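Local coordinates for DNA polymerase (Bacillus phage phi29, PDB 2PY5), which replicates the viral genome by protein-primed, strand-displacing DNA synthesis of high processivity and fidelity, and proofreads with a 3'-5' exonuclease activity, at residues E267-E272 against G350-A355; T499-I504 against K539-E544. The protein carries 2 engineered substitutions. All coordinates share one frame; numbering follows the deposited sequence.

Contact 1 of 2, residues E267-E272 against G350-A355; sequences EPIVFE and GLKFKA
F271 folds its ring over G350, and the two form a hydrogen-bonded pair in an antiparallel beta sheet where strand 267-272 runs beside strand 340-356. F271 N donates to G350 O at 3.0 Å from well above the carbonyl plane (39° out of it), and G350 N returns a bond to F271 O at 2.9 Å. With chi1 at 58°, F271 CG stands between its own backbone N and carbonyl carbon. The ring then lies across the neighbouring strand, with G350 CA 3.8 Å from the ring centroid in a CH-pi contact over the face. The ring can lie this close to the backbone because G350 has no CB on that side. At the next hydrogen-bonded pair, two residues along, I269 and K352 exchange a second pair of hydrogen bonds: K352 N reaches I269 O at 2.8 Å, and I269 N donates to K352 O in the carbonyl plane. Their side chains run side by side, I269 CG2 touching K352 CE at 3.8 Å. P268 CB meets the F353 ring obliquely, 3.6 Å from CE2. Further out, H284 and Q286 of strand 283-294 pack on F271, while L218 of helix 216-223 covers V270 and L351. Beyond the direct bonds, one water links E267 N to K354 NZ. The extended chain of K352 carries its ammonium past I269 to a salt bridge between NZ and D278 OD2.

Contact 2 of 2, residues T499-I504 against K539-E544; sequences TYIQDI and KEVTFE
I501 meets F543 through a side chain set by two torsions: chi1 of 57° holds CG1 between the backbone N and the carbonyl carbon, and chi2 of -178° extends CD1 beyond it toward the ring. F543 was modelled in two conformers, and all the ring contacts given here belong to the one described. In it, CD1 sits over the centre of the ring in a CH-pi contact, 3.5 Å from the centroid and only 8° off the normal. F543 CG and CD2 both lie 3.6 Å from that methyl, whereas I501 CG1 lies nearer the far end, 3.8 Å from F543 CZ; the side chains point opposite ways and overlap as they pass. The other branch, I501 CG2, touches V541 CG1 at 4.1 Å, so one isoleucine meets both V541 and F543. The D503 carboxylate approaches the same ring obliquely, its plane steeply inclined to the ring. R491 joins both partners, with a salt bridge to D503 OD2 and a cation-pi contact with F543, while F526 also meets the ring. F546 adds to the apolar cluster by packing on I501 and V541. Cohesion between 499-504 and 539-544 is thus side-chain packing, a loop lodged against a strand of the antiparallel palm sheet, as where palm and thumb adjoin in B-family polymerases; next in sequence to I501 is Y500, implicated in binding template-primer.

Overall arrangement
The two contacts follow one another along the chain, contact 1 being complete in sequence before the first segment of contact 2 begins, and both belong to the region responsible for initiation, polymerization and pyrophosphorolysis. Their centres are about 48 Å apart and their nearest atoms about 33 Å, so they do not touch. They also lie on different antiparallel sheets: 267-272 and 350-355 join two strands within a smaller sheet that also includes 283-294, whereas 499-504 is part of the sheet that contains 452-456 and 523-530. Contact 1 has its nearest atom about 14 Å from the bound DNA, contact 2 about 4 Å. T499, at the start of strand 499-509, packs on a phosphate, although it takes no part in the packing with 539-544.

Contact 1 of 2, residues E267-E272 against G350-A355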
loop_
_atom_site.group_PDB
_atom_site.type_symbol
_atom_site.label_atom_id
_atom_site.label_comp_id
_atom_site.label_asym_id
_atom_site.label_seq_id
_atom_site.Cartn_x
_atom_site.Cartn_y
_atom_site.Cartn_z
ATOM N N GLU F 267 -20.748 8.367 -18.482
ATOM C CA GLU F 267 -20.096 9.559 -19.003
ATOM C C GLU F 267 -20.545 10.739 -18.168
ATOM O O GLU F 267 -21.747 10.956 -18.010
ATOM C CB GLU F 267 -20.469 9.824 -20.462
ATOM C CG GLU F 267 -19.640 10.945 -21.112
ATOM C CD GLU F 267 -18.137 10.596 -21.273
ATOM O OE1 GLU F 267 -17.836 9.422 -21.560
ATOM O OE2 GLU F 267 -17.264 11.508 -21.119
ATOM N N PRO F 268 -19.602 11.506 -17.638
ATOM C CA PRO F 268 -20.025 12.686 -16.901
ATOM C C PRO F 268 -20.563 13.793 -17.800
ATOM O O PRO F 268 -20.310 13.799 -19.010
ATOM C CB PRO F 268 -18.735 13.166 -16.227
ATOM C CG PRO F 268 -17.671 12.685 -17.094
ATOM C CD PRO F 268 -18.137 11.346 -17.612
ATOM N N ILE F 269 -21.288 14.725 -17.191
ATOM C CA ILE F 269 -21.668 15.965 -17.839
ATOM C C ILE F 269 -20.940 17.125 -17.150
ATOM O O ILE F 269 -20.952 17.241 -15.920
ATOM C CB ILE F 269 -23.188 16.176 -17.809
ATOM C CG1 ILE F 269 -23.877 15.103 -18.650
ATOM C CG2 ILE F 269 -23.558 17.567 -18.313
ATOM C CD1 ILE F 269 -25.390 15.183 -18.619
ATOM N N VAL F 270 -20.279 17.945 -17.953
ATOM C CA VAL F 270 -19.577 19.123 -17.441
ATOM C C VAL F 270 -20.577 20.265 -17.267
ATOM O O VAL F 270 -21.488 20.456 -18.103
ATOM C CB VAL F 270 -18.495 19.593 -18.434
ATOM C CG1 VAL F 270 -17.858 20.909 -17.988
ATOM C CG2 VAL F 270 -17.454 18.522 -18.631
ATOM N N PHE F 271 -20.386 21.059 -16.204
ATOM C CA PHE F 271 -21.184 22.271 -15.989
ATOM C C PHE F 271 -20.286 23.421 -15.561
ATOM O O PHE F 271 -19.220 23.190 -15.011
ATOM C CB PHE F 271 -22.291 22.042 -14.944
ATOM C CG PHE F 271 -21.795 21.604 -13.598
ATOM C CD1 PHE F 271 -21.398 22.532 -12.628
ATOM C CD2 PHE F 271 -21.726 20.255 -13.283
ATOM C CE1 PHE F 271 -20.936 22.112 -11.393
ATOM C CE2 PHE F 271 -21.280 19.839 -12.042
ATOM C CZ PHE F 271 -20.871 20.751 -11.107
ATOM N N GLU F 272 -20.723 24.648 -15.836
ATOM C CA GLU F 272 -20.046 25.852 -15.327
ATOM C C GLU F 272 -20.772 26.320 -14.071
ATOM O O GLU F 272 -21.971 26.067 -13.894
ATOM C CB GLU F 272 -19.989 26.957 -16.392
ATOM C CG GLU F 272 -19.161 26.600 -17.626
ATOM C CD GLU F 272 -17.710 26.193 -17.312
ATOM O OE1 GLU F 272 -16.896 27.079 -16.975
ATOM O OE2 GLU F 272 -17.380 24.986 -17.424
ATOM N N GLY F 350 -17.708 22.185 -12.716
ATOM C CA GLY F 350 -17.600 20.842 -12.195
ATOM C C GLY F 350 -18.064 19.779 -13.170
ATOM O O GLY F 350 -18.253 20.046 -14.356
ATOM N N LEU F 351 -18.233 18.580 -12.629
ATOM C CA LEU F 351 -18.702 17.419 -13.389
ATOM C C LEU F 351 -19.760 16.706 -12.577
ATOM O O LEU F 351 -19.611 16.522 -11.369
ATOM C CB LEU F 351 -17.565 16.429 -13.695
ATOM C CG LEU F 351 -16.245 16.929 -14.276
ATOM C CD1 LEU F 351 -15.311 17.347 -13.158
ATOM C CD2 LEU F 351 -15.586 15.834 -15.130
ATOM N N LYS F 352 -20.841 16.292 -13.241
ATOM C CA LYS F 352 -21.881 15.506 -12.565
ATOM C C LYS F 352 -21.989 14.110 -13.161
ATOM O O LYS F 352 -21.650 13.886 -14.342
ATOM C CB LYS F 352 -23.231 16.219 -12.544
ATOM C CG LYS F 352 -23.815 16.500 -13.903
ATOM C CD LYS F 352 -25.155 17.195 -13.819
ATOM C CE LYS F 352 -25.774 17.345 -15.183
ATOM N NZ LYS F 352 -27.112 18.082 -15.123
ATOM N N PHE F 353 -22.410 13.174 -12.327
ATOM C CA PHE F 353 -22.390 11.749 -12.668
ATOM C C PHE F 353 -23.708 11.065 -12.348
ATOM O O PHE F 353 -24.290 11.271 -11.298
ATOM C CB PHE F 353 -21.305 11.008 -11.869
ATOM C CG PHE F 353 -19.926 11.594 -12.024
ATOM C CD1 PHE F 353 -19.523 12.633 -11.212
ATOM C CD2 PHE F 353 -19.059 11.117 -12.982
ATOM C CE1 PHE F 353 -18.265 13.200 -11.346
ATOM C CE2 PHE F 353 -17.790 11.697 -13.113
ATOM C CZ PHE F 353 -17.427 12.739 -12.287
ATOM N N LYS F 354 -24.094 10.159 -13.232
ATOM C CA LYS F 354 -25.060 9.135 -12.879
ATOM C C LYS F 354 -24.522 8.309 -11.726
ATOM O O LYS F 354 -23.303 8.260 -11.492
ATOM C CB LYS F 354 -25.367 8.231 -14.074
ATOM C CG LYS F 354 -25.821 8.974 -15.296
ATOM C CD LYS F 354 -26.246 8.046 -16.430
ATOM C CE LYS F 354 -25.092 7.632 -17.277
ATOM N NZ LYS F 354 -25.594 7.185 -18.625
ATOM N N ALA F 355 -25.416 7.644 -11.008
ATOM C CA ALA F 355 -24.989 6.895 -9.852
ATOM C C ALA F 355 -25.939 5.777 -9.484
ATOM O O ALA F 355 -27.147 5.828 -9.788
ATOM C CB ALA F 355 -24.802 7.844 -8.671
HETATM O O HOH W 1 -22.322 9.896 -15.479
HETATM O O HOH W 2 -22.918 6.979 -19.808
#

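Contact 2 of 2, residues T499-I504 against K539-E544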
loop_
_atom_site.group_PDB
_atom_site.type_symbol
_atom_site.label_atom_id
_atom_site.label_comp_id
_atom_site.label_asym_id
_atom_site.label_seq_id
_atom_site.Cartn_x
_atom_site.Cartn_y
_atom_site.Cartn_z
ATOM N N THR F 499 1.654 8.291 15.139
ATOM C CA THR F 499 2.755 8.206 16.093
ATOM C C THR F 499 2.205 8.206 17.524
ATOM O O THR F 499 1.965 9.264 18.103
ATOM C CB THR F 499 3.748 9.370 15.918
ATOM O OG1 THR F 499 4.134 9.459 14.534
ATOM C CG2 THR F 499 4.990 9.178 16.769
ATOM N N TYR F 500 1.977 7.015 18.066
ATOM C CA TYR F 500 1.399 6.876 19.392
ATOM C C TYR F 500 1.774 5.534 20.022
ATOM O O TYR F 500 2.230 4.620 19.346
ATOM C CB TYR F 500 -0.132 7.027 19.337
ATOM C CG TYR F 500 -0.852 5.925 18.606
ATOM C CD1 TYR F 500 -1.282 4.819 19.295
ATOM C CD2 TYR F 500 -1.101 5.990 17.239
ATOM C CE1 TYR F 500 -1.950 3.797 18.668
ATOM C CE2 TYR F 500 -1.771 4.946 16.604
ATOM C CZ TYR F 500 -2.185 3.864 17.345
ATOM O OH TYR F 500 -2.864 2.786 16.786
ATOM N N ILE F 501 1.591 5.459 21.336
ATOM C CA ILE F 501 1.740 4.220 22.084
ATOM C C ILE F 501 0.500 4.015 22.939
ATOM O O ILE F 501 -0.174 4.981 23.325
ATOM C CB ILE F 501 3.015 4.184 22.973
ATOM C CG1 ILE F 501 3.067 5.351 23.975
ATOM C CG2 ILE F 501 4.266 4.200 22.103
ATOM C CD1 ILE F 501 4.313 5.390 24.843
ATOM N N GLN F 502 0.199 2.749 23.216
ATOM C CA GLN F 502 -0.874 2.386 24.146
ATOM C C GLN F 502 -0.474 1.208 25.002
ATOM O O GLN F 502 0.246 0.319 24.545
ATOM C CB GLN F 502 -2.134 1.985 23.378
ATOM C CG GLN F 502 -2.706 3.077 22.474
ATOM C CD GLN F 502 -3.792 2.571 21.564
ATOM O OE1 GLN F 502 -3.831 1.387 21.219
ATOM N NE2 GLN F 502 -4.665 3.480 21.127
ATOM N N ASP F 503 -0.946 1.213 26.255
ATOM C CA ASP F 503 -0.906 0.048 27.159
ATOM C C ASP F 503 -2.314 -0.556 27.088
ATOM O O ASP F 503 -3.261 -0.024 27.674
ATOM C CB ASP F 503 -0.617 0.452 28.607
ATOM C CG ASP F 503 0.876 0.492 28.951
ATOM O OD1 ASP F 503 1.716 0.070 28.139
ATOM O OD2 ASP F 503 1.185 0.915 30.085
ATOM N N ILE F 504 -2.455 -1.635 26.332
ATOM C CA ILE F 504 -3.779 -2.194 26.001
ATOM C C ILE F 504 -4.147 -3.330 26.959
ATOM O O ILE F 504 -3.352 -4.219 27.208
ATOM C CB ILE F 504 -3.805 -2.702 24.540
ATOM C CG1 ILE F 504 -3.577 -1.536 23.571
ATOM C CG2 ILE F 504 -5.112 -3.432 24.239
ATOM C CD1 ILE F 504 -3.455 -1.957 22.086
ATOM N N LYS F 539 11.460 -1.726 19.352
ATOM C CA LYS F 539 11.982 -2.409 20.537
ATOM C C LYS F 539 12.597 -1.457 21.580
ATOM O O LYS F 539 12.609 -1.761 22.770
ATOM C CB LYS F 539 13.027 -3.461 20.136
ATOM C CG LYS F 539 13.503 -4.300 21.310
ATOM C CD LYS F 539 14.391 -5.454 20.925
ATOM C CE LYS F 539 14.608 -6.350 22.137
ATOM N NZ LYS F 539 15.673 -7.366 21.927
ATOM N N GLU F 540 13.090 -0.310 21.126
ATOM C CA GLU F 540 13.759 0.660 22.004
ATOM C C GLU F 540 12.771 1.537 22.769
ATOM O O GLU F 540 13.128 2.167 23.771
ATOM C CB GLU F 540 14.676 1.577 21.180
ATOM C CG GLU F 540 15.626 0.871 20.199
ATOM C CD GLU F 540 16.966 0.511 20.811
ATOM O OE1 GLU F 540 17.414 1.206 21.741
ATOM O OE2 GLU F 540 17.585 -0.464 20.342
ATOM N N VAL F 541 11.521 1.584 22.296
ATOM C CA VAL F 541 10.533 2.518 22.813
ATOM C C VAL F 541 9.926 2.057 24.154
ATOM O O VAL F 541 9.630 0.872 24.349
ATOM C CB VAL F 541 9.394 2.744 21.782
ATOM C CG1 VAL F 541 8.296 3.609 22.362
ATOM C CG2 VAL F 541 9.949 3.351 20.475
ATOM N N THR F 542 9.751 3.009 25.066
ATOM C CA THR F 542 9.029 2.810 26.318
ATOM C C THR F 542 8.148 4.025 26.561
ATOM O O THR F 542 8.333 5.067 25.938
ATOM C CB THR F 542 10.003 2.691 27.515
ATOM O OG1 THR F 542 10.663 3.951 27.718
ATOM C CG2 THR F 542 11.033 1.632 27.264
ATOM N N PHE F 543 7.198 3.923 27.479
ATOM C CA PHE F 543 6.395 5.090 27.845
ATOM C C PHE F 543 7.271 6.235 28.341
ATOM O O PHE F 543 6.958 7.399 28.103
ATOM C CB PHE F 543 5.323 4.748 28.887
ATOM C CG PHE F 543 3.966 4.510 28.294
ATOM C CD1 PHE F 543 3.620 3.266 27.801
ATOM C CD2 PHE F 543 3.037 5.543 28.211
ATOM C CE1 PHE F 543 2.363 3.047 27.235
ATOM C CE2 PHE F 543 1.777 5.330 27.657
ATOM C CZ PHE F 543 1.440 4.080 27.170
ATOM N N GLU F 544 8.366 5.899 29.006
ATOM C CA GLU F 544 9.270 6.918 29.548
ATOM C C GLU F 544 10.016 7.700 28.458
ATOM O O GLU F 544 10.146 8.926 28.565
ATOM C CB GLU F 544 10.273 6.287 30.523
#